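Local coordinates for MobB protein homolog (Geobacillus stearothermophilus, PDB 1XJC) that is of unknown function but probably binds a nucleotide and assists the synthesis of molybdopterin guanine dinucleotide, at residues 37-41 / 102-106; 62-66 / 76-80. All blocks are in the same frame, centred on the assembly; numbering follows the deposited sequence.

Interaction 1: residues 37-41 / 102-106; sequences TVKHH and VEGYK
Two parallel strand ends lie side by side and then turn into loops. Thr37 to Lys39 and Val102 to Glu103 have extended backbones. Val38 pairs with Val102 and Lys39 with Glu103, each at CA-CA 4.8 Å. Glu103 N donates to Val38 O (2.8 Å, nearly linear), and Val102 CA makes a CA-H...O contact with the same Val38 O at 3.5 Å. Gly104 follows with phi 103° and psi -154°. At these angles a CB would be jammed against the carbonyl O of Glu103, so glycine is called for. Tyr105 has positive phi (55°).

Val38 and Val102, both t, share one face, with Val38 CB to Val102 CG2 at 4.2 Å. Val38 CG1 also meets Tyr105 CE2 at 3.8 Å. Helix 85-92 covers this face.

Tyr105 (m) brings its ring back to His40 (t). The His40 edge points at the Tyr105 face, offset, with centroids 5.1 Å apart and planes at 73°.

Lys39 and Glu103 share the other face. Lys39 NZ and Glu103 OE1 are 4.4 Å apart, beyond a salt bridge. Glu103 also touches Lys17 of the likely Walker A P-loop. This is the parallel-sheet edge of a P-loop NTPase fold, beside its probable nucleotide site.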
ATOM      1  N   THR A  37      -0.916   7.273   4.181  1.00 22.18           N
ATOM      2  CA  THR A  37      -1.161   5.830   4.175  1.00 23.18           C
ATOM      3  C   THR A  37      -2.618   5.578   4.541  1.00 24.13           C
ATOM      4  O   THR A  37      -3.227   6.381   5.245  1.00 23.65           O
ATOM      5  CB  THR A  37      -0.263   5.044   5.179  1.00 22.77           C
ATOM      6  OG1 THR A  37      -0.507   5.500   6.516  1.00 23.04           O
ATOM      7  CG2 THR A  37       1.224   5.232   4.830  1.00 23.11           C
ATOM      8  N   VAL A  38      -3.167   4.475   4.037  1.00 24.80           N
ATOM      9  CA  VAL A  38      -4.547   4.063   4.321  1.00 25.26           C
ATOM     10  C   VAL A  38      -4.497   2.562   4.591  1.00 27.54           C
ATOM     11  O   VAL A  38      -3.891   1.798   3.826  1.00 26.91           O
ATOM     12  CB  VAL A  38      -5.522   4.334   3.107  1.00 24.02           C
ATOM     13  CG1 VAL A  38      -6.960   3.992   3.494  1.00 21.70           C
ATOM     14  CG2 VAL A  38      -5.433   5.803   2.659  1.00 22.89           C
ATOM     15  N   LYS A  39      -5.095   2.138   5.697  1.00 31.06           N
ATOM     16  CA  LYS A  39      -5.135   0.722   6.050  1.00 36.12           C
ATOM     17  C   LYS A  39      -6.555   0.365   6.462  1.00 39.49           C
ATOM     18  O   LYS A  39      -7.209   1.121   7.195  1.00 38.67           O
ATOM     19  CB  LYS A  39      -4.194   0.411   7.223  1.00 36.45           C
ATOM     20  CG  LYS A  39      -2.739   0.770   6.977  1.00 41.05           C
ATOM     21  CD  LYS A  39      -1.861   0.429   8.186  1.00 43.42           C
ATOM     22  CE  LYS A  39      -0.426   0.911   7.969  1.00 45.26           C
ATOM     23  NZ  LYS A  39       0.483   0.628   9.117  1.00 46.60           N
ATOM     24  N   HIS A  40      -7.027  -0.784   5.990  1.00 44.61           N
ATOM     25  CA  HIS A  40      -8.356  -1.256   6.336  1.00 49.98           C
ATOM     26  C   HIS A  40      -8.217  -2.061   7.631  1.00 52.50           C
ATOM     27  O   HIS A  40      -7.605  -3.128   7.645  1.00 53.38           O
ATOM     28  CB  HIS A  40      -8.915  -2.110   5.200  1.00 52.02           C
ATOM     29  CG  HIS A  40     -10.409  -2.173   5.177  1.00 55.41           C
ATOM     30  ND1 HIS A  40     -11.134  -3.016   5.992  1.00 56.86           N
ATOM     31  CD2 HIS A  40     -11.318  -1.465   4.464  1.00 56.93           C
ATOM     32  CE1 HIS A  40     -12.425  -2.824   5.783  1.00 57.90           C
ATOM     33  NE2 HIS A  40     -12.563  -1.887   4.862  1.00 58.81           N
ATOM     34  N   HIS A  41      -8.780  -1.511   8.708  1.00 56.14           N
ATOM     35  CA  HIS A  41      -8.751  -2.060  10.070  1.00 58.42           C
ATOM     36  C   HIS A  41      -8.034  -3.375  10.293  1.00 59.29           C
ATOM     37  O   HIS A  41      -7.798  -3.755  11.442  1.00 59.94           O
ATOM     38  CB  HIS A  41     -10.169  -2.173  10.645  1.00 60.89           C
ATOM     39  CG  HIS A  41     -10.967  -3.315  10.093  1.00 64.28           C
ATOM     40  ND1 HIS A  41     -11.394  -3.365   8.785  1.00 65.92           N
ATOM     41  CD2 HIS A  41     -11.435  -4.441  10.685  1.00 65.64           C
ATOM     42  CE1 HIS A  41     -12.093  -4.469   8.593  1.00 66.80           C
ATOM     43  NE2 HIS A  41     -12.133  -5.141   9.730  1.00 66.40           N
ATOM     44  N   VAL A 102      -1.640   2.402   0.030  1.00 19.18           N
ATOM     45  CA  VAL A 102      -2.882   1.813   0.483  1.00 19.77           C
ATOM     46  C   VAL A 102      -2.735   0.325   0.746  1.00 20.63           C
ATOM     47  O   VAL A 102      -2.360  -0.439  -0.155  1.00 20.32           O
ATOM     48  CB  VAL A 102      -3.974   2.013  -0.594  1.00 19.54           C
ATOM     49  CG1 VAL A 102      -5.244   1.295  -0.190  1.00 19.61           C
ATOM     50  CG2 VAL A 102      -4.214   3.507  -0.824  1.00 18.11           C
ATOM     51  N   GLU A 103      -3.040  -0.087   1.974  1.00 21.46           N
ATOM     52  CA  GLU A 103      -2.970  -1.491   2.338  1.00 23.15           C
ATOM     53  C   GLU A 103      -4.378  -2.095   2.271  1.00 23.97           C
ATOM     54  O   GLU A 103      -5.254  -1.735   3.057  1.00 25.24           O
ATOM     55  CB  GLU A 103      -2.395  -1.632   3.747  1.00 24.96           C
ATOM     56  CG  GLU A 103      -1.758  -2.983   4.011  1.00 28.69           C
ATOM     57  CD  GLU A 103      -1.340  -3.182   5.456  1.00 30.30           C
ATOM     58  OE1 GLU A 103      -0.781  -2.256   6.079  1.00 31.88           O
ATOM     59  OE2 GLU A 103      -1.562  -4.287   5.968  1.00 34.78           O
ATOM     60  N   GLY A 104      -4.607  -2.997   1.318  1.00 24.31           N
ATOM     61  CA  GLY A 104      -5.917  -3.609   1.178  1.00 23.97           C
ATOM     62  C   GLY A 104      -6.725  -3.034   0.020  1.00 24.31           C
ATOM     63  O   GLY A 104      -6.146  -2.528  -0.941  1.00 23.14           O
ATOM     64  N   TYR A 105      -8.056  -3.112   0.114  1.00 24.96           N
ATOM     65  CA  TYR A 105      -8.963  -2.604  -0.932  1.00 25.57           C
ATOM     66  C   TYR A 105      -8.578  -3.256  -2.265  1.00 26.48           C
ATOM     67  O   TYR A 105      -8.564  -2.596  -3.321  1.00 25.52           O
ATOM     68  CB  TYR A 105      -8.830  -1.082  -1.054  1.00 26.02           C
ATOM     69  CG  TYR A 105      -9.117  -0.324   0.227  1.00 27.01           C
ATOM     70  CD1 TYR A 105     -10.423   0.019   0.590  1.00 27.46           C
ATOM     71  CD2 TYR A 105      -8.086   0.010   1.097  1.00 28.12           C
ATOM     72  CE1 TYR A 105     -10.683   0.677   1.805  1.00 28.45           C
ATOM     73  CE2 TYR A 105      -8.331   0.658   2.295  1.00 30.17           C
ATOM     74  CZ  TYR A 105      -9.630   0.988   2.648  1.00 30.68           C
ATOM     75  OH  TYR A 105      -9.844   1.608   3.861  1.00 33.01           O
ATOM     76  N   LYS A 106      -8.284  -4.554  -2.207  1.00 26.63           N
ATOM     77  CA  LYS A 106      -7.832  -5.317  -3.371  1.00 26.64           C
ATOM     78  C   LYS A 106      -8.654  -5.199  -4.645  1.00 25.87           C
ATOM     79  O   LYS A 106      -8.138  -5.462  -5.734  1.00 25.63           O
ATOM     80  CB  LYS A 106      -7.660  -6.800  -3.006  1.00 27.43           C
ATOM     81  CG  LYS A 106      -8.961  -7.564  -2.796  1.00 31.62           C
ATOM     82  CD  LYS A 106      -8.707  -9.043  -2.457  1.00 34.86           C
ATOM     83  CE  LYS A 106     -10.031  -9.778  -2.218  1.00 38.89           C
ATOM     84  NZ  LYS A 106      -9.865 -11.234  -1.872  1.00 42.40           N
TER

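Interaction 2: residues 62-66 / 76-80; sequences GAVAT and LHLRR
Segments 62-66 and 76-80 run antiparallel. Ala65 and Thr66 are extended, as are Leu76 to Leu78. Val64, just before the strand, is not extended (phi -78°, psi -34°). Ala65 and Leu78 form a non-hydrogen-bonded pair, CA-CA 4.6 Å. Thr66 and His77 form a hydrogen-bonded pair: Thr66 N donates to His77 O at 3.0 Å, and His77 N to Thr66 O at 2.9 Å. Arg79 N to Val64 O (2.9 Å) carries the ladder one step past the strands. CA-H...O contacts join Ala65 CA to His77 O (3.3 Å) and Leu76 CA to Thr66 O (3.4 Å). A water donates to Ala63 O at 3.3 Å and, weakly, to His77 O at 3.4 Å.

On one face Ala65 CB packs on Leu78 CD2 at 3.6 Å. On the other, Thr66 (p) sets OG1 3.2 Å from His77 CB. Arg79 is t at chi1 and chi2 and p at chi3. This takes its guanidinium past Val64 to the start of 62-66, where NH1 donates to Gly62 O at 3.2 Å. Val64 CG2 lies over one guanidinium face, 4.3 Å from Arg79 NH2.

The contact is the open end of a beta hairpin, strands 65-70 and 73-78, whose turn is at the far end. The hairpin is a separate two-stranded sheet at the surface. Leu78 O accepts a hydrogen bond from Trp83 NE1, just before helix 85-92.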
ATOM      1  N   GLY A  62     -21.646   8.158  20.711  1.00 29.16           N
ATOM      2  CA  GLY A  62     -22.512   8.196  19.546  1.00 28.82           C
ATOM      3  C   GLY A  62     -22.350   9.427  18.667  1.00 28.68           C
ATOM      4  O   GLY A  62     -23.167   9.683  17.772  1.00 29.74           O
ATOM      5  N   ALA A  63     -21.311  10.211  18.920  1.00 27.81           N
ATOM      6  CA  ALA A  63     -21.058  11.389  18.098  1.00 27.25           C
ATOM      7  C   ALA A  63     -20.708  10.908  16.691  1.00 26.80           C
ATOM      8  O   ALA A  63     -20.142   9.829  16.528  1.00 28.49           O
ATOM      9  CB  ALA A  63     -19.897  12.193  18.668  1.00 26.02           C
ATOM     10  N   VAL A  64     -21.051  11.694  15.679  1.00 26.07           N
ATOM     11  CA  VAL A  64     -20.735  11.334  14.300  1.00 26.00           C
ATOM     12  C   VAL A  64     -19.259  11.636  14.014  1.00 25.95           C
ATOM     13  O   VAL A  64     -18.599  10.901  13.267  1.00 25.25           O
ATOM     14  CB  VAL A  64     -21.601  12.134  13.289  1.00 26.24           C
ATOM     15  CG1 VAL A  64     -21.087  11.917  11.879  1.00 27.00           C
ATOM     16  CG2 VAL A  64     -23.064  11.694  13.381  1.00 27.30           C
ATOM     17  N   ALA A  65     -18.741  12.703  14.627  1.00 25.59           N
ATOM     18  CA  ALA A  65     -17.347  13.107  14.421  1.00 23.97           C
ATOM     19  C   ALA A  65     -16.676  13.693  15.657  1.00 24.50           C
ATOM     20  O   ALA A  65     -17.281  14.488  16.398  1.00 25.30           O
ATOM     21  CB  ALA A  65     -17.274  14.132  13.284  1.00 21.22           C
ATOM     22  N   THR A  66     -15.428  13.292  15.890  1.00 23.17           N
ATOM     23  CA  THR A  66     -14.661  13.847  16.993  1.00 23.13           C
ATOM     24  C   THR A  66     -13.290  14.227  16.434  1.00 23.60           C
ATOM     25  O   THR A  66     -12.780  13.590  15.498  1.00 23.57           O
ATOM     26  CB  THR A  66     -14.485  12.837  18.148  1.00 23.11           C
ATOM     27  OG1 THR A  66     -13.725  11.707  17.690  1.00 26.27           O
ATOM     28  CG2 THR A  66     -15.857  12.357  18.640  1.00 21.67           C
ATOM     29  N   LEU A  76      -8.690  12.667  13.980  1.00 27.15           N
ATOM     30  CA  LEU A  76     -10.105  12.604  13.643  1.00 28.24           C
ATOM     31  C   LEU A  76     -10.692  11.197  13.691  1.00 29.43           C
ATOM     32  O   LEU A  76     -10.031  10.212  13.314  1.00 29.97           O
ATOM     33  CB  LEU A  76     -10.327  13.148  12.225  1.00 28.66           C
ATOM     34  CG  LEU A  76     -10.067  14.620  11.878  1.00 29.44           C
ATOM     35  CD1 LEU A  76      -9.926  14.787  10.361  1.00 30.52           C
ATOM     36  CD2 LEU A  76     -11.209  15.473  12.386  1.00 27.95           C
ATOM     37  N   HIS A  77     -11.942  11.115  14.146  1.00 29.52           N
ATOM     38  CA  HIS A  77     -12.696   9.863  14.193  1.00 30.36           C
ATOM     39  C   HIS A  77     -14.027  10.234  13.533  1.00 29.84           C
ATOM     40  O   HIS A  77     -14.809  11.018  14.086  1.00 30.71           O
ATOM     41  CB  HIS A  77     -12.891   9.402  15.641  1.00 32.45           C
ATOM     42  CG  HIS A  77     -11.669   8.773  16.236  1.00 36.58           C
ATOM     43  ND1 HIS A  77     -11.319   7.460  16.002  1.00 39.41           N
ATOM     44  CD2 HIS A  77     -10.679   9.292  16.999  1.00 38.40           C
ATOM     45  CE1 HIS A  77     -10.166   7.199  16.596  1.00 39.69           C
ATOM     46  NE2 HIS A  77      -9.755   8.295  17.206  1.00 38.06           N
ATOM     47  N   LEU A  78     -14.268   9.698  12.341  1.00 28.23           N
ATOM     48  CA  LEU A  78     -15.465  10.027  11.589  1.00 29.28           C
ATOM     49  C   LEU A  78     -16.287   8.776  11.294  1.00 30.71           C
ATOM     50  O   LEU A  78     -15.745   7.771  10.830  1.00 31.64           O
ATOM     51  CB  LEU A  78     -15.073  10.715  10.275  1.00 27.95           C
ATOM     52  CG  LEU A  78     -14.070  11.882  10.352  1.00 27.38           C
ATOM     53  CD1 LEU A  78     -13.711  12.342   8.952  1.00 25.51           C
ATOM     54  CD2 LEU A  78     -14.655  13.045  11.145  1.00 27.44           C
ATOM     55  N   ARG A  79     -17.589   8.843  11.552  1.00 32.34           N
ATOM     56  CA  ARG A  79     -18.461   7.701  11.328  1.00 34.00           C
ATOM     57  C   ARG A  79     -19.343   7.890  10.100  1.00 34.10           C
ATOM     58  O   ARG A  79     -19.826   8.986   9.819  1.00 32.63           O
ATOM     59  CB  ARG A  79     -19.334   7.442  12.566  1.00 35.98           C
ATOM     60  CG  ARG A  79     -20.046   6.081  12.533  1.00 42.54           C
ATOM     61  CD  ARG A  79     -20.887   5.820  13.790  1.00 45.41           C
ATOM     62  NE  ARG A  79     -22.233   6.386  13.671  1.00 48.36           N
ATOM     63  CZ  ARG A  79     -22.810   7.151  14.594  1.00 48.06           C
ATOM     64  NH1 ARG A  79     -22.162   7.451  15.717  1.00 46.65           N
ATOM     65  NH2 ARG A  79     -24.036   7.614  14.390  1.00 47.15           N
ATOM     66  N   ARG A  80     -19.544   6.799   9.370  1.00 35.17           N
ATOM     67  CA  ARG A  80     -20.357   6.791   8.159  1.00 35.13           C
ATOM     68  C   ARG A  80     -20.835   5.349   8.008  1.00 34.26           C
ATOM     69  O   ARG A  80     -20.181   4.427   8.499  1.00 33.69           O
ATOM     70  CB  ARG A  80     -19.497   7.151   6.952  1.00 36.41           C
ATOM     71  CG  ARG A  80     -20.024   8.266   6.086  1.00 41.15           C
ATOM     72  CD  ARG A  80     -19.325   8.235   4.731  1.00 45.17           C
ATOM     73  NE  ARG A  80     -19.602   9.425   3.929  1.00 49.94           N
ATOM     74  CZ  ARG A  80     -19.238  10.655   4.281  1.00 51.27           C
ATOM     75  NH1 ARG A  80     -18.588  10.845   5.417  1.00 53.29           N
ATOM     76  NH2 ARG A  80     -19.516  11.691   3.501  1.00 51.08           N
TER
HETATM   77  O   HOH W   1     -16.992   9.262  15.960  1.00 32.35           O

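Overall arrangement
Interaction 1 joins neighbouring strands of the six-stranded parallel sheet. Interaction 2 lies in a separate antiparallel hairpin. Their centres are 19 Å apart and their nearest atoms about 11 Å, so they do not touch. The centre of interaction 1 is about 6 Å from the centre of the chain, that of interaction 2 about 25 Å. Along the chain, 37-41 comes first, then both segments of interaction 2, then 102-106. The hairpin is thus an excursion between sheet neighbours 35-39 and 99-103. The chain returns through helix 85-92, which packs on the sheet at interaction 1. Residues 42-61, leading to the hairpin, are not modelled, so this link is probably flexible.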